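PDB 3I8S: ferrous iron transport protein B from Escherichia coli, which transports ferrous iron across the inner membrane in a GTP-driven manner, its cytosolic G-protein domain probably coupling nucleotide binding to channel opening. Local coordinates for residues I6-N11 with V52-L57; P114-L119 with L161-Y166; K190-D195 with A217-A222. One frame throughout, in Å; residues are numbered along the deposited sequence. Where two conformers were deposited one is given.

Contact 1: I6-N11 with V52-L57; sequences IGLIGN and VTLVDL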
ATOM      1  N   ILE A   6      -7.527   2.126 -11.530  1.00 22.93           N
ATOM      2  CA  ILE A   6      -7.267   2.336 -10.110  1.00 23.34           C
ATOM      3  C   ILE A   6      -7.523   1.058  -9.293  1.00 24.35           C
ATOM      4  O   ILE A   6      -8.595   0.421  -9.409  1.00 24.61           O
ATOM      5  CB  ILE A   6      -8.112   3.485  -9.559  1.00 22.61           C
ATOM      6  CG1 ILE A   6      -7.918   4.744 -10.378  1.00 23.99           C
ATOM      7  CG2 ILE A   6      -7.774   3.666  -8.059  1.00 24.26           C
ATOM      8  CD1 ILE A   6      -8.644   5.907  -9.854  1.00 24.50           C
ATOM      9  N   GLY A   7      -6.521   0.672  -8.474  1.00 23.37           N
ATOM     10  CA  GLY A   7      -6.647  -0.437  -7.534  1.00 24.93           C
ATOM     11  C   GLY A   7      -7.167   0.107  -6.208  1.00 24.71           C
ATOM     12  O   GLY A   7      -6.583   1.087  -5.678  1.00 26.35           O
ATOM     13  N   LEU A   8      -8.215  -0.504  -5.672  1.00 24.50           N
ATOM     14  CA  LEU A   8      -8.715  -0.154  -4.333  1.00 24.22           C
ATOM     15  C   LEU A   8      -8.251  -1.178  -3.287  1.00 24.31           C
ATOM     16  O   LEU A   8      -8.463  -2.392  -3.388  1.00 24.66           O
ATOM     17  CB  LEU A   8     -10.212  -0.003  -4.387  1.00 24.92           C
ATOM     18  CG  LEU A   8     -10.895   0.552  -3.160  1.00 23.66           C
ATOM     19  CD1 LEU A   8     -10.549   2.064  -2.996  1.00 23.55           C
ATOM     20  CD2 LEU A   8     -12.406   0.211  -3.234  1.00 24.26           C
ATOM     21  N   ILE A   9      -7.507  -0.689  -2.301  1.00 25.13           N
ATOM     22  CA  ILE A   9      -6.815  -1.594  -1.406  1.00 26.32           C
ATOM     23  C   ILE A   9      -6.872  -1.051   0.014  1.00 25.98           C
ATOM     24  O   ILE A   9      -6.743   0.167   0.230  1.00 24.35           O
ATOM     25  CB  ILE A   9      -5.327  -1.786  -1.790  1.00 26.24           C
ATOM     26  CG1 ILE A   9      -4.780  -3.021  -0.997  1.00 30.62           C
ATOM     27  CG2 ILE A   9      -4.588  -0.437  -1.685  1.00 28.88           C
ATOM     28  CD1 ILE A   9      -3.450  -3.609  -1.463  1.00 30.84           C
ATOM     29  N   GLY A  10      -7.073  -1.968   0.945  1.00 24.25           N
ATOM     30  CA  GLY A  10      -7.078  -1.644   2.338  1.00 24.32           C
ATOM     31  C   GLY A  10      -7.166  -2.873   3.189  1.00 23.55           C
ATOM     32  O   GLY A  10      -7.276  -3.983   2.692  1.00 24.28           O
ATOM     33  N   ASN A  11      -7.202  -2.661   4.495  1.00 21.77           N
ATOM     34  CA  ASN A  11      -7.338  -3.736   5.431  1.00 22.46           C
ATOM     35  C   ASN A  11      -8.792  -4.274   5.396  1.00 21.93           C
ATOM     36  O   ASN A  11      -9.691  -3.618   4.889  1.00 22.76           O
ATOM     37  CB  ASN A  11      -7.031  -3.265   6.859  1.00 21.42           C
ATOM     38  CG  ASN A  11      -5.497  -3.077   7.131  1.00 24.37           C
ATOM     39  OD1 ASN A  11      -4.716  -2.575   6.308  1.00 27.37           O
ATOM     40  ND2 ASN A  11      -5.109  -3.481   8.276  1.00 27.68           N
ATOM     41  N   VAL A  52     -12.814   6.008 -15.279  1.00 21.40           N
ATOM     42  CA  VAL A  52     -12.068   5.125 -14.392  1.00 21.84           C
ATOM     43  C   VAL A  52     -12.635   3.694 -14.321  1.00 22.13           C
ATOM     44  O   VAL A  52     -13.851   3.479 -14.299  1.00 22.52           O
ATOM     45  CB  VAL A  52     -12.034   5.691 -12.931  1.00 20.65           C
ATOM     46  CG1 VAL A  52     -11.346   4.679 -11.938  1.00 23.59           C
ATOM     47  CG2 VAL A  52     -11.373   7.097 -12.894  1.00 22.64           C
ATOM     48  N   THR A  53     -11.722   2.733 -14.349  1.00 22.24           N
ATOM     49  CA  THR A  53     -12.002   1.357 -13.951  1.00 23.01           C
ATOM     50  C   THR A  53     -11.393   1.202 -12.590  1.00 22.94           C
ATOM     51  O   THR A  53     -10.188   1.410 -12.420  1.00 22.31           O
ATOM     52  CB  THR A  53     -11.388   0.304 -14.909  1.00 23.69           C
ATOM     53  OG1 THR A  53     -11.979   0.448 -16.220  1.00 25.50           O
ATOM     54  CG2 THR A  53     -11.642  -1.113 -14.405  1.00 23.99           C
ATOM     55  N   LEU A  54     -12.224   0.787 -11.645  1.00 23.34           N
ATOM     56  CA  LEU A  54     -11.854   0.562 -10.252  1.00 23.28           C
ATOM     57  C   LEU A  54     -11.894  -0.923  -9.951  1.00 22.71           C
ATOM     58  O   LEU A  54     -12.933  -1.555 -10.059  1.00 20.64           O
ATOM     59  CB  LEU A  54     -12.841   1.305  -9.328  1.00 22.51           C
ATOM     60  CG  LEU A  54     -12.540   1.353  -7.847  1.00 24.70           C
ATOM     61  CD1 LEU A  54     -11.220   2.133  -7.659  1.00 24.97           C
ATOM     62  CD2 LEU A  54     -13.788   1.936  -7.057  1.00 22.95           C
ATOM     63  N   VAL A  55     -10.751  -1.469  -9.581  1.00 22.52           N
ATOM     64  CA  VAL A  55     -10.581  -2.876  -9.268  1.00 24.34           C
ATOM     65  C   VAL A  55     -10.491  -3.031  -7.758  1.00 25.53           C
ATOM     66  O   VAL A  55      -9.590  -2.460  -7.095  1.00 26.04           O
ATOM     67  CB  VAL A  55      -9.292  -3.448  -9.953  1.00 24.37           C
ATOM     68  CG1 VAL A  55      -9.141  -4.929  -9.590  1.00 24.23           C
ATOM     69  CG2 VAL A  55      -9.343  -3.231 -11.461  1.00 25.07           C
ATOM     70  N   ASP A  56     -11.438  -3.745  -7.197  1.00 25.98           N
ATOM     71  CA  ASP A  56     -11.515  -3.899  -5.744  1.00 26.23           C
ATOM     72  C   ASP A  56     -10.578  -5.021  -5.325  1.00 26.87           C
ATOM     73  O   ASP A  56     -10.832  -6.181  -5.659  1.00 29.62           O
ATOM     74  CB  ASP A  56     -12.938  -4.254  -5.336  1.00 26.72           C
ATOM     75  CG  ASP A  56     -13.100  -4.397  -3.808  1.00 28.92           C
ATOM     76  OD1 ASP A  56     -12.418  -3.715  -3.031  1.00 33.67           O
ATOM     77  OD2 ASP A  56     -13.967  -5.176  -3.436  1.00 39.45           O
ATOM     78  N   LEU A  57      -9.555  -4.731  -4.565  1.00 24.26           N
ATOM     79  CA  LEU A  57      -8.623  -5.808  -4.187  1.00 24.85           C
ATOM     80  C   LEU A  57      -9.038  -6.445  -2.837  1.00 25.29           C
ATOM     81  O   LEU A  57      -9.623  -5.771  -1.986  1.00 25.09           O
ATOM     82  CB  LEU A  57      -7.210  -5.261  -4.132  1.00 25.06           C
ATOM     83  CG  LEU A  57      -6.660  -4.579  -5.375  1.00 25.84           C
ATOM     84  CD1 LEU A  57      -5.228  -4.174  -5.150  1.00 28.96           C
ATOM     85  CD2 LEU A  57      -6.847  -5.506  -6.596  1.00 25.80           C
TER
HETATM   86  O   HOH W   1      -7.673  -4.475  -0.485  1.00 18.92           O
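The flat groups here are the peptide units of two parallel strands, 6-10 and 52-56. One face of their sheet carries Ile-6, Leu-8, Leu-54 and Asp-56; Val-55 lies on the other, where its bridge partner Gly-7 puts no side chain, and backbone hydrogen bonds join the edges. Ile-6 straddles two residues: its N gives to Thr-53 O, and its O takes Val-55 N at 2.9 Å, nearly along the C=O axis. Leu-8 repeats the pattern, its N giving almost straight (177°) to Val-55 O and its O accepting Leu-57 N at 2.8 Å, within the carbonyl plane. This parallel pair is central to the G-domain's P-loop NTPase sheet; strand 4-10 runs into the GTP-binding residues Gly-10 and Asn-11, and strand 52-56 into the predicted GTP-site segment that starts at Asp-56. On the face of Ile-6 and Leu-54, Ile-6 CD1 approaches Val-52 CG1 obliquely (3.6 Å), and Leu-54 CD1 tucks against Ile-6 CG2; aliphatic residues suit this buried layer, where Leu-8 and Leu-54 meet Phe-20 of helix 16-24. Leu-57 CD1 packs 4.1 Å from Ile-9 CB. Asp-56, CG anti to its backbone N, lays OD1 3.9 Å from Leu-8 CD2 and finds no polar partner for it in this nucleotide-free model. Water 1 accepts from Gly-10 N and lies 2.8 Å from Leu-57 O, which also takes Lys-16 NZ.

Contact 2: P114-L119 with L161-Y166; sequences PCIVAL and LAIDRY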
ATOM      1  N   PRO A 114       1.895   5.245  -7.484  1.00 28.17           N
ATOM      2  CA  PRO A 114       1.141   6.448  -7.115  1.00 27.84           C
ATOM      3  C   PRO A 114      -0.079   6.064  -6.271  1.00 27.17           C
ATOM      4  O   PRO A 114      -0.801   5.152  -6.634  1.00 25.38           O
ATOM      5  CB  PRO A 114       0.707   7.011  -8.449  1.00 27.86           C
ATOM      6  CG  PRO A 114       1.797   6.602  -9.344  1.00 28.87           C
ATOM      7  CD  PRO A 114       2.113   5.224  -8.943  1.00 29.54           C
ATOM      8  N   CYS A 115      -0.230   6.731  -5.121  0.50 26.39           N
ATOM      9  CA  CYS A 115      -1.281   6.438  -4.138  0.50 26.89           C
ATOM     10  C   CYS A 115      -2.033   7.701  -3.763  0.50 26.57           C
ATOM     11  O   CYS A 115      -1.482   8.821  -3.810  0.50 26.30           O
ATOM     12  CB  CYS A 115      -0.674   5.858  -2.848  0.50 27.12           C
ATOM     13  SG  CYS A 115      -0.074   4.168  -2.943  0.50 27.76           S
ATOM     14  N   ILE A 116      -3.309   7.516  -3.447  1.00 25.89           N
ATOM     15  CA  ILE A 116      -4.093   8.476  -2.731  1.00 25.89           C
ATOM     16  C   ILE A 116      -4.606   7.742  -1.499  1.00 25.14           C
ATOM     17  O   ILE A 116      -5.197   6.661  -1.632  1.00 24.41           O
ATOM     18  CB  ILE A 116      -5.303   8.945  -3.562  1.00 25.52           C
ATOM     19  CG1 ILE A 116      -4.823   9.741  -4.801  1.00 27.50           C
ATOM     20  CG2 ILE A 116      -6.217   9.815  -2.669  1.00 25.79           C
ATOM     21  CD1 ILE A 116      -5.870   9.838  -5.853  1.00 26.22           C
ATOM     22  N   VAL A 117      -4.375   8.288  -0.302  1.00 24.44           N
ATOM     23  CA  VAL A 117      -5.017   7.709   0.902  1.00 24.34           C
ATOM     24  C   VAL A 117      -6.401   8.275   1.074  1.00 23.22           C
ATOM     25  O   VAL A 117      -6.594   9.526   1.127  1.00 23.14           O
ATOM     26  CB  VAL A 117      -4.183   7.910   2.193  1.00 24.86           C
ATOM     27  CG1 VAL A 117      -4.966   7.601   3.443  1.00 24.62           C
ATOM     28  CG2 VAL A 117      -2.888   7.142   2.091  1.00 28.65           C
ATOM     29  N   ALA A 118      -7.370   7.384   1.213  1.00 22.86           N
ATOM     30  CA  ALA A 118      -8.715   7.805   1.599  1.00 23.43           C
ATOM     31  C   ALA A 118      -8.926   7.432   3.064  1.00 24.68           C
ATOM     32  O   ALA A 118      -9.066   6.247   3.395  1.00 22.82           O
ATOM     33  CB  ALA A 118      -9.763   7.176   0.729  1.00 24.57           C
ATOM     34  N   LEU A 119      -9.006   8.463   3.897  1.00 23.77           N
ATOM     35  CA  LEU A 119      -9.137   8.310   5.332  1.00 25.22           C
ATOM     36  C   LEU A 119     -10.598   8.231   5.722  1.00 25.41           C
ATOM     37  O   LEU A 119     -11.384   9.212   5.600  1.00 25.66           O
ATOM     38  CB  LEU A 119      -8.365   9.420   6.062  1.00 24.42           C
ATOM     39  CG  LEU A 119      -8.059   9.263   7.546  1.00 24.77           C
ATOM     40  CD1 LEU A 119      -7.090   8.117   7.867  1.00 24.16           C
ATOM     41  CD2 LEU A 119      -7.482  10.578   8.126  1.00 25.70           C
ATOM     42  N   LEU A 161     -11.514  14.832  -7.122  1.00 22.80           N
ATOM     43  CA  LEU A 161     -10.562  15.938  -7.359  1.00 22.90           C
ATOM     44  C   LEU A 161      -9.120  15.409  -7.312  1.00 21.58           C
ATOM     45  O   LEU A 161      -8.327  15.691  -8.193  1.00 22.57           O
ATOM     46  CB  LEU A 161     -10.712  17.019  -6.289  1.00 22.37           C
ATOM     47  CG  LEU A 161      -9.808  18.267  -6.324  1.00 24.36           C
ATOM     48  CD1 LEU A 161      -9.754  18.885  -7.710  1.00 27.19           C
ATOM     49  CD2 LEU A 161     -10.277  19.382  -5.322  1.00 25.02           C
ATOM     50  N   ALA A 162      -8.812  14.702  -6.226  1.00 21.93           N
ATOM     51  CA  ALA A 162      -7.511  14.093  -6.025  1.00 22.72           C
ATOM     52  C   ALA A 162      -7.114  13.158  -7.177  1.00 22.32           C
ATOM     53  O   ALA A 162      -5.958  13.184  -7.620  1.00 24.12           O
ATOM     54  CB  ALA A 162      -7.451  13.395  -4.633  1.00 22.61           C
ATOM     55  N   ILE A 163      -8.041  12.361  -7.659  1.00 23.54           N
ATOM     56  CA  ILE A 163      -7.782  11.480  -8.816  1.00 24.59           C
ATOM     57  C   ILE A 163      -7.378  12.325 -10.039  1.00 24.45           C
ATOM     58  O   ILE A 163      -6.353  12.077 -10.716  1.00 24.93           O
ATOM     59  CB  ILE A 163      -9.010  10.565  -9.114  1.00 23.82           C
ATOM     60  CG1 ILE A 163      -9.234   9.497  -8.011  1.00 23.43           C
ATOM     61  CG2 ILE A 163      -8.855   9.943 -10.523  1.00 23.98           C
ATOM     62  CD1 ILE A 163     -10.626   8.744  -8.087  1.00 25.04           C
ATOM     63  N   ASP A 164      -8.133  13.390 -10.301  1.00 24.20           N
ATOM     64  CA  ASP A 164      -7.822  14.275 -11.442  1.00 25.05           C
ATOM     65  C   ASP A 164      -6.473  15.030 -11.328  1.00 25.49           C
ATOM     66  O   ASP A 164      -5.977  15.654 -12.276  1.00 27.91           O
ATOM     67  CB  ASP A 164      -8.968  15.240 -11.725  1.00 24.10           C
ATOM     68  CG  ASP A 164     -10.146  14.571 -12.405  1.00 24.13           C
ATOM     69  OD1 ASP A 164     -11.205  15.184 -12.464  1.00 26.35           O
ATOM     70  OD2 ASP A 164     -10.002  13.440 -12.909  1.00 29.68           O
ATOM     71  N   ARG A 165      -5.922  15.018 -10.139  1.00 25.52           N
ATOM     72  CA  ARG A 165      -4.640  15.591  -9.870  1.00 26.67           C
ATOM     73  C   ARG A 165      -3.535  14.578  -9.521  1.00 26.04           C
ATOM     74  O   ARG A 165      -2.465  14.990  -9.053  1.00 29.33           O
ATOM     75  CB  ARG A 165      -4.820  16.527  -8.699  1.00 26.23           C
ATOM     76  CG  ARG A 165      -5.656  17.692  -9.037  1.00 26.40           C
ATOM     77  CD  ARG A 165      -5.746  18.615  -7.838  1.00 28.05           C
ATOM     78  NE  ARG A 165      -6.368  19.842  -8.262  1.00 32.03           N
ATOM     79  CZ  ARG A 165      -6.816  20.783  -7.444  1.00 29.78           C
ATOM     80  NH1 ARG A 165      -6.708  20.638  -6.126  1.00 32.70           N
ATOM     81  NH2 ARG A 165      -7.384  21.834  -7.956  1.00 25.18           N
ATOM     82  N   TYR A 166      -3.734  13.307  -9.794  1.00 27.97           N
ATOM     83  CA  TYR A 166      -2.805  12.342  -9.197  0.50 27.83           C
ATOM     84  C   TYR A 166      -1.416  12.473  -9.848  1.00 27.40           C
ATOM     85  O   TYR A 166      -1.258  12.890 -10.966  1.00 26.86           O
ATOM     86  CB  TYR A 166      -3.320  10.919  -9.233  0.50 27.70           C
ATOM     87  CG  TYR A 166      -2.890  10.172 -10.438  0.50 27.20           C
ATOM     88  CD1 TYR A 166      -3.609  10.264 -11.618  0.50 26.49           C
ATOM     89  CD2 TYR A 166      -1.729   9.394 -10.423  0.50 27.80           C
ATOM     90  CE1 TYR A 166      -3.203   9.584 -12.752  0.50 27.33           C
ATOM     91  CE2 TYR A 166      -1.329   8.686 -11.545  0.50 27.68           C
ATOM     92  CZ  TYR A 166      -2.067   8.797 -12.713  0.50 28.01           C
ATOM     93  OH  TYR A 166      -1.674   8.116 -13.849  0.50 26.81           O
TER
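Ile-116 sets CG1 beside its backbone N and anti to the carbonyl carbon (chi1 -66°), and an extended chi2 of 161° then drives CD1 away from the strand and onto the helical segment. That methyl does most of the touching: it lies against the Ala-162 backbone, 3.8 Å from Ala-162 C, and meets Ala-162 CB at 4.1 Å and Ile-163 CG1 at 4.0 Å. The small Ala-162 lets the methyl come this close to the helix backbone, while Ile-163 fills the flank with its own aliphatic branch. Tyr-166 has a chi1 of 92°, well off a staggered position, and in this conformer it brings the CD2 edge of its ring to Pro-114 CB at 3.9 Å, with the proline carbon near the ring plane. Its own N donates to Ile-163 O in a tight turn, as Arg-165 N does to Ala-162 O. The contact is apolar packing in the G domain: helix 154-164 covers strand 115-120 and also its neighbours, Ala-162 touching Ile-146 of strand 145-147 and Ile-163 reaching Leu-4 and Ile-6 of strand 4-10, while Tyr-166, just past the helix, rests on Leu-88 of strand 88-94.

Contact 3: K190-D195 with A217-A222; sequences KVMPSD and AYAGEA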
ATOM      1  N   LYS A 190      20.095  -5.777  -8.215  1.00 22.70           N
ATOM      2  CA  LYS A 190      20.940  -5.660  -9.417  1.00 24.36           C
ATOM      3  C   LYS A 190      20.844  -6.865 -10.351  1.00 23.74           C
ATOM      4  O   LYS A 190      20.984  -6.718 -11.579  1.00 25.09           O
ATOM      5  CB  LYS A 190      22.400  -5.491  -9.025  1.00 25.08           C
ATOM      6  CG  LYS A 190      22.716  -4.268  -8.188  1.00 29.15           C
ATOM      7  CD  LYS A 190      24.223  -4.186  -7.895  1.00 28.85           C
ATOM      8  CE  LYS A 190      24.556  -3.603  -6.506  1.00 32.00           C
ATOM      9  NZ  LYS A 190      25.954  -4.055  -6.067  1.00 34.35           N
ATOM     10  N   VAL A 191      20.627  -8.032  -9.748  0.50 23.30           N
ATOM     11  CA  VAL A 191      20.552  -9.325 -10.436  0.50 23.67           C
ATOM     12  C   VAL A 191      19.172  -9.666 -11.021  0.50 23.43           C
ATOM     13  O   VAL A 191      19.064 -10.510 -11.900  0.50 22.76           O
ATOM     14  CB  VAL A 191      20.943 -10.443  -9.436  0.50 23.34           C
ATOM     15  CG1 VAL A 191      20.539 -11.802  -9.940  0.50 23.77           C
ATOM     16  CG2 VAL A 191      22.435 -10.358  -9.120  0.50 23.87           C
ATOM     17  N   MET A 192      18.125  -9.017 -10.521  1.00 23.09           N
ATOM     18  CA  MET A 192      16.738  -9.341 -10.872  1.00 23.81           C
ATOM     19  C   MET A 192      16.417  -8.915 -12.327  1.00 24.68           C
ATOM     20  O   MET A 192      17.209  -8.185 -12.937  1.00 25.44           O
ATOM     21  CB  MET A 192      15.780  -8.653  -9.921  1.00 23.93           C
ATOM     22  CG  MET A 192      15.967  -9.050  -8.466  1.00 21.50           C
ATOM     23  SD  MET A 192      14.687  -8.310  -7.417  1.00 23.68           S
ATOM     24  CE  MET A 192      15.354  -8.627  -5.789  1.00 21.47           C
ATOM     25  N   PRO A 193      15.298  -9.417 -12.907  1.00 25.03           N
ATOM     26  CA  PRO A 193      14.837  -8.983 -14.241  1.00 25.64           C
ATOM     27  C   PRO A 193      14.834  -7.462 -14.479  1.00 26.16           C
ATOM     28  O   PRO A 193      14.196  -6.700 -13.732  1.00 25.47           O
ATOM     29  CB  PRO A 193      13.425  -9.591 -14.335  1.00 25.51           C
ATOM     30  CG  PRO A 193      13.589 -10.903 -13.638  1.00 25.08           C
ATOM     31  CD  PRO A 193      14.461 -10.522 -12.399  1.00 25.28           C
ATOM     32  N   SER A 194      15.533  -7.040 -15.540  1.00 26.68           N
ATOM     33  CA  SER A 194      15.886  -5.631 -15.720  1.00 27.89           C
ATOM     34  C   SER A 194      14.681  -4.745 -15.969  1.00 28.40           C
ATOM     35  O   SER A 194      14.714  -3.544 -15.663  1.00 29.44           O
ATOM     36  CB  SER A 194      16.931  -5.450 -16.844  1.00 27.87           C
ATOM     37  OG  SER A 194      16.656  -6.289 -17.946  1.00 30.20           O
ATOM     38  N   ASP A 195      13.614  -5.343 -16.486  1.00 28.93           N
ATOM     39  CA  ASP A 195      12.426  -4.587 -16.860  1.00 29.65           C
ATOM     40  C   ASP A 195      11.544  -4.205 -15.664  1.00 29.52           C
ATOM     41  O   ASP A 195      10.668  -3.330 -15.795  1.00 29.93           O
ATOM     42  CB  ASP A 195      11.656  -5.290 -18.004  1.00 30.40           C
ATOM     43  CG  ASP A 195      10.946  -6.588 -17.578  1.00 32.00           C
ATOM     44  OD1 ASP A 195      11.421  -7.292 -16.655  1.00 34.25           O
ATOM     45  OD2 ASP A 195       9.907  -6.909 -18.215  1.00 35.76           O
ATOM     46  N   ALA A 217       9.915 -15.539  -6.305  1.00 22.94           N
ATOM     47  CA  ALA A 217       9.372 -15.867  -7.619  1.00 23.18           C
ATOM     48  C   ALA A 217       9.557 -14.742  -8.634  1.00 22.94           C
ATOM     49  O   ALA A 217       9.716 -15.000  -9.822  1.00 22.32           O
ATOM     50  CB  ALA A 217       7.846 -16.212  -7.478  1.00 22.13           C
ATOM     51  N   TYR A 218       9.487 -13.502  -8.164  1.00 22.18           N
ATOM     52  CA  TYR A 218       9.688 -12.327  -9.025  1.00 23.86           C
ATOM     53  C   TYR A 218      11.144 -12.002  -9.356  1.00 25.00           C
ATOM     54  O   TYR A 218      11.421 -11.345 -10.372  1.00 25.65           O
ATOM     55  CB  TYR A 218       9.061 -11.110  -8.386  1.00 22.60           C
ATOM     56  CG  TYR A 218       7.569 -11.119  -8.393  1.00 22.04           C
ATOM     57  CD1 TYR A 218       6.839 -11.770  -7.395  1.00 21.68           C
ATOM     58  CD2 TYR A 218       6.875 -10.445  -9.390  1.00 20.54           C
ATOM     59  CE1 TYR A 218       5.425 -11.754  -7.423  1.00 20.01           C
ATOM     60  CE2 TYR A 218       5.522 -10.437  -9.436  1.00 22.73           C
ATOM     61  CZ  TYR A 218       4.784 -11.058  -8.441  1.00 22.57           C
ATOM     62  OH  TYR A 218       3.399 -10.997  -8.577  1.00 22.80           O
ATOM     63  N   ALA A 219      12.047 -12.531  -8.531  1.00 25.21           N
ATOM     64  CA  ALA A 219      13.402 -12.039  -8.387  1.00 25.53           C
ATOM     65  C   ALA A 219      14.375 -12.738  -9.319  1.00 25.40           C
ATOM     66  O   ALA A 219      15.562 -12.404  -9.363  1.00 25.48           O
ATOM     67  CB  ALA A 219      13.845 -12.218  -6.934  1.00 25.46           C
ATOM     68  N   GLY A 220      13.877 -13.714 -10.080  1.00 26.13           N
ATOM     69  CA  GLY A 220      14.693 -14.386 -11.055  1.00 27.22           C
ATOM     70  C   GLY A 220      15.947 -14.939 -10.424  1.00 27.33           C
ATOM     71  O   GLY A 220      15.863 -15.637  -9.419  1.00 28.85           O
ATOM     72  N   GLU A 221      17.098 -14.576 -10.986  1.00 27.77           N
ATOM     73  CA  GLU A 221      18.408 -15.103 -10.563  1.00 28.32           C
ATOM     74  C   GLU A 221      18.836 -14.701  -9.147  1.00 28.03           C
ATOM     75  O   GLU A 221      19.690 -15.355  -8.546  1.00 26.37           O
ATOM     76  CB  GLU A 221      19.491 -14.639 -11.541  1.00 29.69           C
ATOM     77  CG  GLU A 221      19.326 -15.167 -12.991  1.00 32.34           C
ATOM     78  CD  GLU A 221      20.022 -16.480 -13.253  1.00 37.02           C
ATOM     79  OE1 GLU A 221      20.716 -16.993 -12.336  1.00 40.56           O
ATOM     80  OE2 GLU A 221      19.892 -16.995 -14.394  1.00 39.08           O
ATOM     81  N   ALA A 222      18.268 -13.608  -8.641  1.00 27.47           N
ATOM     82  CA  ALA A 222      18.547 -13.115  -7.319  1.00 27.91           C
ATOM     83  C   ALA A 222      18.333 -14.191  -6.259  1.00 27.64           C
ATOM     84  O   ALA A 222      19.039 -14.207  -5.269  1.00 26.98           O
ATOM     85  CB  ALA A 222      17.663 -11.854  -7.003  1.00 27.53           C
TER
HETATM   86  O   HOH W   2      17.117 -12.617 -12.683  1.00 33.18           O
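Met-192 carries the centre of this contact. Its CB sits near the carbonyl oxygen of Ala-219, and CG, placed anti to the carbonyl carbon (chi1 -60°), lies 3.5 Å from Ala-219 O on one side and 3.6 Å from Ala-222 CB on another. From there the chain is extended (chi2 -175°): SD comes to Ala-219 CB at 4.0 Å, and CE finishes 4.1 Å from Ala-222 CB. A long, unbranched and flexible thioether suits this run, since it can thread past two small alanine methyls, whose size lets the backbones approach. Ala-219 O is not idle, for it accepts the backbone hydrogen bond from Ala-222 N that tightens the turn. Val-191 works beside Met-192: its CG1 lies 3.2 Å from Ala-222 N and against Glu-221 CB, the valine and glutamate side chains crossing at about a right angle, while the Glu-221 carboxylate leads away from the contact. Pro-193 CD fits against Ala-219 O at 3.7 Å. Gly-220, with phi at 54°, suits both its turn and its neighbour: positive phi favours glycine, and the side on which a side chain would project is occupied by Pro-193 CD. The polar link between the backbones is made by water 2, which donates to Val-191 O at 3.0 Å and accepts from Glu-221 N at 2.6 Å. In the helical domain this joins the end of helix 179-191 to the turn following helix 213-218; Met-192 also rests on Arg-201 and Leu-204 of helix 198-210, Ala-219 touches Met-208 there, and Tyr-218 reaches across to His-79 and Leu-82 of helix 72-83.

The three contacts come one after another along the chain, none nested in another. Contacts 1 and 2 share the G domain and its mixed sheet, with centres 12 Å apart, and they touch where Ile-6 CD1 meets Ile-163 CD1 at 3.9 Å; the helix of contact 2 thus packs on the same sheet face as the aliphatic layer of contact 1. Contact 3 belongs to the cytosolic helical domain, its centre about 27 Å from that of contact 1 and 31 Å from that of contact 2. Only contact 1 holds nucleotide-site residues. Helix 72-83 touches both Leu-57 and Tyr-218, a possible route by which nucleotide site and helical domain could sense each other.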